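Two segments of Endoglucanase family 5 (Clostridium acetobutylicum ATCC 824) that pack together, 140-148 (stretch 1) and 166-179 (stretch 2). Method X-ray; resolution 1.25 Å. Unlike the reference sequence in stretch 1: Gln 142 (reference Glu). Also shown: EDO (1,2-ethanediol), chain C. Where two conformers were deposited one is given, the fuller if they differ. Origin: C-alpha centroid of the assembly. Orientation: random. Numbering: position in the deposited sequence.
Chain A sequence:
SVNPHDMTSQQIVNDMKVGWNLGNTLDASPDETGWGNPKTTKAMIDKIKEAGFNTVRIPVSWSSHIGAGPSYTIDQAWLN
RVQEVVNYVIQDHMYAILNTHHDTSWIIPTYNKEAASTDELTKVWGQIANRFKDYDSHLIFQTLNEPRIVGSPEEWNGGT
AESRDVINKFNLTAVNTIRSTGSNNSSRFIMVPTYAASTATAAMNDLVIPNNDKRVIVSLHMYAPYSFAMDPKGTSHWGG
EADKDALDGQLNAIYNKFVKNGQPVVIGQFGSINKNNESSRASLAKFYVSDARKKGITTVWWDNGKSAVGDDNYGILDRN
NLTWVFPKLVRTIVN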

ATOM      1  N   ILE A 140       7.888   1.166  -8.320  1.00  6.49           N
ATOM      2  CA  ILE A 140       8.194   1.645  -6.973  1.00  6.83           C
ATOM      3  C   ILE A 140       8.202   0.438  -6.048  1.00  6.84           C
ATOM      4  O   ILE A 140       7.320  -0.439  -6.153  1.00  7.42           O
ATOM      5  CB  ILE A 140       7.093   2.644  -6.546  1.00  7.05           C
ATOM      6  CG1 ILE A 140       7.143   3.893  -7.460  1.00  9.19           C
ATOM      7  CG2 ILE A 140       7.223   3.028  -5.080  1.00  8.85           C
ATOM      8  CD1 ILE A 140       5.962   4.817  -7.310  1.00 10.56           C
ATOM      9  N   PHE A 141       9.192   0.363  -5.154  1.00  6.19           N
ATOM     10  CA  PHE A 141       9.216  -0.661  -4.123  1.00  6.46           C
ATOM     11  C   PHE A 141       8.642  -0.081  -2.838  1.00  6.57           C
ATOM     12  O   PHE A 141       8.962   1.049  -2.482  1.00  8.50           O
ATOM     13  CB  PHE A 141      10.640  -1.178  -3.841  1.00  6.93           C
ATOM     14  CG  PHE A 141      11.297  -1.941  -4.964  1.00  6.68           C
ATOM     15  CD1 PHE A 141      10.603  -2.508  -5.998  1.00  8.41           C
ATOM     16  CD2 PHE A 141      12.663  -2.081  -4.954  1.00  7.38           C
ATOM     17  CE1 PHE A 141      11.271  -3.194  -7.014  1.00  8.85           C
ATOM     18  CE2 PHE A 141      13.337  -2.733  -5.969  1.00  8.15           C
ATOM     19  CZ  PHE A 141      12.649  -3.332  -6.975  1.00  7.91           C
ATOM     20  N   GLN A 142       7.843  -0.861  -2.113  1.00  5.97           N
ATOM     21  CA  GLN A 142       7.337  -0.484  -0.798  1.00  5.28           C
ATOM     22  C   GLN A 142       7.899  -1.539   0.165  1.00  5.20           C
ATOM     23  O   GLN A 142       7.642  -2.736   0.017  1.00  6.28           O
ATOM     24  CB  GLN A 142       5.825  -0.465  -0.823  1.00  5.69           C
ATOM     25  CG  GLN A 142       5.166  -0.311   0.521  1.00  6.15           C
ATOM     26  CD  GLN A 142       3.662  -0.558   0.451  1.00  6.87           C
ATOM     27  OE1 GLN A 142       3.130  -1.429   1.191  1.00  8.39           O
ATOM     28  NE2 GLN A 142       2.995   0.139  -0.362  1.00  6.04           N
ATOM     29  N   THR A 143       8.700  -1.106   1.125  1.00  5.25           N
ATOM     30  CA  THR A 143       9.509  -2.046   1.904  1.00  5.91           C
ATOM     31  C   THR A 143       8.682  -3.035   2.700  1.00  5.70           C
ATOM     32  O   THR A 143       8.995  -4.232   2.731  1.00  6.24           O
ATOM     33  CB  THR A 143      10.438  -1.253   2.831  1.00  5.86           C
ATOM     34  OG1 THR A 143       9.634  -0.396   3.625  1.00  6.48           O
ATOM     35  CG2 THR A 143      11.488  -0.466   2.057  1.00  7.18           C
ATOM     36  N   LEU A 144       7.637  -2.529   3.362  1.00  5.96           N
ATOM     37  CA  LEU A 144       6.816  -3.232   4.325  1.00  5.78           C
ATOM     38  C   LEU A 144       5.401  -2.710   4.171  1.00  5.77           C
ATOM     39  O   LEU A 144       5.189  -1.559   3.769  1.00  6.22           O
ATOM     40  CB  LEU A 144       7.296  -2.954   5.749  1.00  6.24           C
ATOM     41  CG  LEU A 144       8.764  -3.268   6.078  1.00  7.58           C
ATOM     42  CD1 LEU A 144       9.135  -2.689   7.416  1.00  7.82           C
ATOM     43  CD2 LEU A 144       8.961  -4.771   6.061  1.00  9.26           C
ATOM     44  N   ASN A 145       4.410  -3.523   4.560  1.00  6.01           N
ATOM     45  CA  ASN A 145       2.999  -3.134   4.450  1.00  5.81           C
ATOM     46  C   ASN A 145       2.519  -2.450   5.731  1.00  6.10           C
ATOM     47  O   ASN A 145       2.475  -1.217   5.812  1.00  6.48           O
ATOM     48  CB  ASN A 145       2.165  -4.381   4.131  1.00  6.68           C
ATOM     49  CG  ASN A 145       0.696  -4.091   4.172  1.00  5.56           C
ATOM     50  OD1 ASN A 145       0.260  -3.095   3.622  1.00  6.70           O
ATOM     51  ND2 ASN A 145      -0.081  -4.945   4.782  1.00  6.22           N
ATOM     52  N   GLU A 146       2.157  -3.229   6.742  1.00  6.60           N
ATOM     53  CA  GLU A 146       1.684  -2.733   8.030  1.00  5.96           C
ATOM     54  C   GLU A 146       2.485  -3.418   9.134  1.00  6.05           C
ATOM     55  O   GLU A 146       1.975  -4.267   9.890  1.00  6.93           O
ATOM     56  CB  GLU A 146       0.197  -3.011   8.181  1.00  6.23           C
ATOM     57  CG  GLU A 146      -0.627  -2.170   7.202  1.00  6.54           C
ATOM     58  CD  GLU A 146      -2.102  -2.335   7.310  1.00  8.12           C
ATOM     59  OE1 GLU A 146      -2.577  -3.181   8.109  1.00 10.01           O
ATOM     60  OE2 GLU A 146      -2.862  -1.653   6.564  1.00  7.99           O
ATOM     61  N   PRO A 147       3.782  -3.147   9.202  1.00  6.03           N
ATOM     62  CA  PRO A 147       4.634  -3.897  10.136  1.00  6.78           C
ATOM     63  C   PRO A 147       4.217  -3.593  11.564  1.00  6.04           C
ATOM     64  O   PRO A 147       4.049  -2.439  11.950  1.00  6.92           O
ATOM     65  CB  PRO A 147       6.044  -3.368   9.832  1.00  7.59           C
ATOM     66  CG  PRO A 147       5.835  -1.970   9.267  1.00  7.26           C
ATOM     67  CD  PRO A 147       4.536  -2.117   8.446  1.00  6.89           C
ATOM     68  N   ARG A 148       4.074  -4.632  12.372  1.00  6.20           N
ATOM     69  CA  ARG A 148       3.448  -4.493  13.679  1.00  6.39           C
ATOM     70  C   ARG A 148       3.588  -5.790  14.452  1.00  6.86           C
ATOM     71  O   ARG A 148       4.057  -6.803  13.918  1.00  7.53           O
ATOM     72  CB  ARG A 148       1.976  -4.136  13.508  1.00  6.44           C
ATOM     73  CG  ARG A 148       1.122  -5.276  12.940  1.00  6.69           C
ATOM     74  CD  ARG A 148      -0.228  -4.783  12.448  1.00  7.17           C
ATOM     75  NE  ARG A 148      -1.123  -5.863  12.071  1.00  7.40           N
ATOM     76  CZ  ARG A 148      -1.078  -6.502  10.926  1.00  7.86           C
ATOM     77  NH1 ARG A 148      -0.233  -6.187   9.979  1.00  7.86           N
ATOM     78  NH2 ARG A 148      -1.924  -7.520  10.723  1.00 10.06           N
ATOM     79  N   VAL A 166      12.351  -0.278  16.030  1.00  7.81           N
ATOM     80  CA  VAL A 166      12.764  -1.415  15.212  1.00  8.14           C
ATOM     81  C   VAL A 166      12.249  -1.283  13.779  1.00  8.25           C
ATOM     82  O   VAL A 166      12.958  -1.635  12.827  1.00  8.82           O
ATOM     83  CB  VAL A 166      12.376  -2.745  15.871  1.00  7.37           C
ATOM     84  CG1 VAL A 166      12.739  -3.923  14.965  1.00  8.48           C
ATOM     85  CG2 VAL A 166      13.064  -2.879  17.238  1.00  9.43           C
ATOM     86  N   ILE A 167      11.050  -0.759  13.575  1.00  7.68           N
ATOM     87  CA  ILE A 167      10.598  -0.551  12.204  1.00  7.92           C
ATOM     88  C   ILE A 167      11.527   0.387  11.456  1.00  6.77           C
ATOM     89  O   ILE A 167      11.771   0.204  10.257  1.00  7.72           O
ATOM     90  CB  ILE A 167       9.148  -0.086  12.170  1.00  8.48           C
ATOM     91  CG1 ILE A 167       8.258  -1.283  12.556  1.00 11.84           C
ATOM     92  CG2 ILE A 167       8.792   0.529  10.811  1.00  9.92           C
ATOM     93  CD1 ILE A 167       6.930  -0.915  12.931  1.00 14.31           C
ATOM     94  N   ASN A 168      12.049   1.414  12.108  1.00  7.80           N
ATOM     95  CA  ASN A 168      12.991   2.278  11.410  1.00  8.21           C
ATOM     96  C   ASN A 168      14.208   1.485  10.948  1.00  8.32           C
ATOM     97  O   ASN A 168      14.726   1.708   9.847  1.00  8.55           O
ATOM     98  CB  ASN A 168      13.431   3.439  12.304  1.00  8.29           C
ATOM     99  CG  ASN A 168      12.334   4.474  12.505  1.00  7.94           C
ATOM    100  OD1 ASN A 168      11.494   4.698  11.614  1.00  8.60           O
ATOM    101  ND2 ASN A 168      12.339   5.132  13.631  1.00  8.65           N
ATOM    102  N   LYS A 169      14.688   0.553  11.786  1.00  8.54           N
ATOM    103  CA  LYS A 169      15.813  -0.290  11.406  0.55  8.82           C
ATOM    104  C   LYS A 169      15.451  -1.207  10.247  1.00  8.69           C
ATOM    105  O   LYS A 169      16.251  -1.394   9.325  1.00  9.30           O
ATOM    106  CB  LYS A 169      16.285  -1.102  12.625  0.55  9.96           C
ATOM    107  CG  LYS A 169      16.614  -0.276  13.886  0.55 11.90           C
ATOM    108  CD  LYS A 169      17.060  -1.182  15.026  0.55 17.01           C
ATOM    109  CE  LYS A 169      17.207  -0.446  16.340  0.55 18.21           C
ATOM    110  NZ  LYS A 169      17.674  -1.353  17.441  0.55 24.51           N
ATOM    111  N   PHE A 170      14.258  -1.782  10.273  1.00  8.64           N
ATOM    112  CA  PHE A 170      13.839  -2.635   9.172  1.00  7.99           C
ATOM    113  C   PHE A 170      13.733  -1.856   7.858  1.00  7.61           C
ATOM    114  O   PHE A 170      14.154  -2.356   6.806  1.00  7.80           O
ATOM    115  CB  PHE A 170      12.480  -3.266   9.462  1.00  8.50           C
ATOM    116  CG  PHE A 170      12.456  -4.334  10.550  1.00  7.49           C
ATOM    117  CD1 PHE A 170      13.600  -4.948  11.035  1.00  8.71           C
ATOM    118  CD2 PHE A 170      11.238  -4.740  11.033  1.00  7.72           C
ATOM    119  CE1 PHE A 170      13.511  -5.937  12.010  1.00  8.77           C
ATOM    120  CE2 PHE A 170      11.147  -5.739  11.999  1.00  8.99           C
ATOM    121  CZ  PHE A 170      12.289  -6.337  12.483  1.00  9.01           C
ATOM    122  N   ASN A 171      13.149  -0.651   7.890  1.00  7.29           N
ATOM    123  CA  ASN A 171      13.053   0.143   6.674  1.00  7.08           C
ATOM    124  C   ASN A 171      14.441   0.493   6.153  1.00  7.29           C
ATOM    125  O   ASN A 171      14.673   0.490   4.937  1.00  7.78           O
ATOM    126  CB  ASN A 171      12.231   1.412   6.931  1.00  7.74           C
ATOM    127  CG  ASN A 171      10.728   1.163   6.942  1.00  7.04           C
ATOM    128  OD1 ASN A 171      10.235   0.256   6.248  1.00  7.22           O
ATOM    129  ND2 ASN A 171       9.984   1.999   7.660  1.00  7.11           N
ATOM    130  N   LEU A 172      15.358   0.843   7.055  1.00  8.27           N
ATOM    131  CA  LEU A 172      16.727   1.154   6.655  1.00  9.77           C
ATOM    132  C   LEU A 172      17.401  -0.047   6.009  1.00  8.28           C
ATOM    133  O   LEU A 172      18.038   0.089   4.961  1.00  9.07           O
ATOM    134  CB  LEU A 172      17.542   1.606   7.868  1.00 10.37           C
ATOM    135  CG  LEU A 172      19.016   1.879   7.608  1.00 11.44           C
ATOM    136  CD1 LEU A 172      19.192   2.916   6.580  1.00 13.76           C
ATOM    137  CD2 LEU A 172      19.719   2.261   8.918  1.00 14.70           C
ATOM    138  N   THR A 173      17.259  -1.224   6.625  1.00  8.92           N
ATOM    139  CA  THR A 173      17.820  -2.444   6.074  1.00  9.53           C
ATOM    140  C   THR A 173      17.285  -2.673   4.670  1.00  8.35           C
ATOM    141  O   THR A 173      18.037  -2.996   3.740  1.00  8.81           O
ATOM    142  CB  THR A 173      17.440  -3.635   6.962  1.00  9.10           C
ATOM    143  OG1 THR A 173      18.035  -3.506   8.262  1.00 11.43           O
ATOM    144  CG2 THR A 173      17.903  -4.943   6.343  1.00 11.60           C
ATOM    145  N   ALA A 174      15.969  -2.563   4.502  1.00  7.89           N
ATOM    146  CA  ALA A 174      15.376  -2.793   3.176  1.00  7.54           C
ATOM    147  C   ALA A 174      15.866  -1.783   2.139  1.00  7.92           C
ATOM    148  O   ALA A 174      16.220  -2.158   1.023  1.00  7.80           O
ATOM    149  CB  ALA A 174      13.869  -2.794   3.300  1.00  7.83           C
ATOM    150  N   VAL A 175      15.901  -0.497   2.481  1.00  7.35           N
ATOM    151  CA  VAL A 175      16.388   0.515   1.543  1.00  8.80           C
ATOM    152  C   VAL A 175      17.836   0.242   1.165  1.00  7.98           C
ATOM    153  O   VAL A 175      18.209   0.288  -0.016  1.00  8.90           O
ATOM    154  CB  VAL A 175      16.212   1.942   2.105  1.00  8.15           C
ATOM    155  CG1 VAL A 175      17.009   2.940   1.295  1.00  9.45           C
ATOM    156  CG2 VAL A 175      14.722   2.325   2.133  1.00  8.71           C
ATOM    157  N   ASN A 176      18.698  -0.027   2.158  1.00  8.93           N
ATOM    158  CA  ASN A 176      20.101  -0.273   1.839  1.00  9.76           C
ATOM    159  C   ASN A 176      20.257  -1.511   0.952  1.00  9.12           C
ATOM    160  O   ASN A 176      21.076  -1.538   0.026  1.00  9.50           O
ATOM    161  CB  ASN A 176      20.922  -0.447   3.116  1.00 10.58           C
ATOM    162  CG  ASN A 176      21.257   0.875   3.804  1.00 10.98           C
ATOM    163  OD1 ASN A 176      21.215   1.926   3.202  1.00 13.28           O
ATOM    164  ND2 ASN A 176      21.611   0.789   5.077  1.00 13.71           N
ATOM    165  N   THR A 177      19.503  -2.564   1.248  1.00  8.53           N
ATOM    166  CA  THR A 177      19.572  -3.791   0.451  1.00  9.29           C
ATOM    167  C   THR A 177      19.131  -3.534  -0.984  1.00  8.80           C
ATOM    168  O   THR A 177      19.785  -3.966  -1.935  1.00  9.70           O
ATOM    169  CB  THR A 177      18.710  -4.872   1.082  1.00 10.02           C
ATOM    170  OG1 THR A 177      19.188  -5.180   2.397  1.00 11.20           O
ATOM    171  CG2 THR A 177      18.671  -6.145   0.279  1.00 11.62           C
ATOM    172  N   ILE A 178      18.020  -2.822  -1.162  1.00  8.21           N
ATOM    173  CA  ILE A 178      17.566  -2.459  -2.501  1.00  8.78           C
ATOM    174  C   ILE A 178      18.664  -1.709  -3.229  1.00  8.56           C
ATOM    175  O   ILE A 178      19.022  -2.025  -4.382  1.00  9.49           O
ATOM    176  CB  ILE A 178      16.266  -1.637  -2.402  1.00  8.36           C
ATOM    177  CG1 ILE A 178      15.093  -2.527  -1.966  1.00  7.85           C
ATOM    178  CG2 ILE A 178      15.995  -0.933  -3.729  1.00  8.60           C
ATOM    179  CD1 ILE A 178      13.930  -1.785  -1.376  1.00  8.40           C
ATOM    180  N   ARG A 179      19.156  -0.637  -2.627  1.00  9.53           N
ATOM    181  CA  ARG A 179      20.112   0.219  -3.333  1.00 10.31           C
ATOM    182  C   ARG A 179      21.404  -0.524  -3.665  1.00 11.34           C
ATOM    183  O   ARG A 179      22.009  -0.263  -4.712  1.00 12.53           O
ATOM    184  CB  ARG A 179      20.394   1.465  -2.505  1.00 12.75           C
ATOM    185  CG  ARG A 179      19.163   2.360  -2.264  1.00 13.43           C
ATOM    186  CD  ARG A 179      19.216   3.644  -3.041  1.00 10.62           C
ATOM    187  NE  ARG A 179      18.092   4.513  -2.760  1.00 11.50           N
ATOM    188  CZ  ARG A 179      16.963   4.576  -3.476  1.00  9.06           C
ATOM    189  NH1 ARG A 179      16.795   3.795  -4.537  1.00 10.00           N
ATOM    190  NH2 ARG A 179      15.986   5.393  -3.124  1.00 10.16           N
TER
HETATM  191  C1  EDO C 402      -6.164  -3.178   7.970  1.00 17.83           C
HETATM  192  O1  EDO C 402      -5.041  -4.003   7.619  1.00 15.48           O
HETATM  193  C2  EDO C 402      -6.293  -1.999   7.024  1.00 16.62           C
HETATM  194  O2  EDO C 402      -5.283  -1.026   7.298  1.00 15.90           O

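How do the two backbones lie against each other? Stretch 1 leaves a strand at Gln 142 and continues as loop, while stretch 2 is helical from end to end, each backbone N from Phe 170 onward bonding to the carbonyl O four residues earlier. The two chains run in opposite senses: Phe 141 lies beside Ile 178, Thr 143 beside Ala 174, and Pro 147 beside Ile 167. The approach is closest in the middle of these three pairs, where the CA atoms of Thr 143 and Ala 174 are 6.0 Å apart; it widens to 7.1 Å between the CA atoms of Pro 147 and Ile 167, and to 8.7 Å between those of Phe 141 and Ile 178. No backbone hydrogen bond crosses the gap, so side chains do most of the joining, over a modest 425 Å² of buried surface.

Why can the chains come so near at Thr 143? Its partner on the helix is an alanine, whose single methyl takes up little room, and Thr 143 CG2 sits 3.6 Å from Ala 174 CB. The same threonine methyl has looser neighbours in Val 175 and Ile 178, so it rests among apolar groups of the helix. With chi1 in the p well, the hydroxyl is directed to another task: Thr 143 OG1 donates a hydrogen bond to Asn 171 OD1 at 2.8 Å. This is the only hydrogen bond between the stretches. The CA-to-CB bond of Asn 171 points sideways, but the end of its side chain comes nearer the loop and brings the amide oxygen to the hydroxyl. Its ND2 is satisfied elsewhere in the structure, so both ends of this buried amide find partners.

What fills the space at the strand end? Phe 141 points toward the helix and meets Ile 178, with Phe 141 CD2 3.7 Å from Ile 178 CG2. The isoleucine methyl lies at the ring edge, near the ring plane, rather than over its face. Both side chains are buried, and the larger CA separation here leaves space for these bulkier groups. Gln 142, which differs from the reference sequence, points away from the helix and takes no part, as the alternation of a strand would lead one to expect.

How does the loop hold the other end of the helix segment? Leu 144 reaches the helix with CD1, which lies 4.0 Å from Phe 170 CB in an apolar contact and 3.4 Å from Asn 171 OD1, packing beside the amide that Thr 143 binds. Farther along, Pro 147 CG and Ile 167 CD1 are 4.0 Å apart, and the same isoleucine methyl comes within 3.4 Å of Pro 147 O, a van der Waals approach to a carbonyl. Between these two contacts Glu 146 turns away from the helix, and its carboxylate binds 1,2-ethanediol, with Glu 146 OE1 2.6 Å from EDO O1 and Glu 146 OE2 2.6 Å from EDO O2.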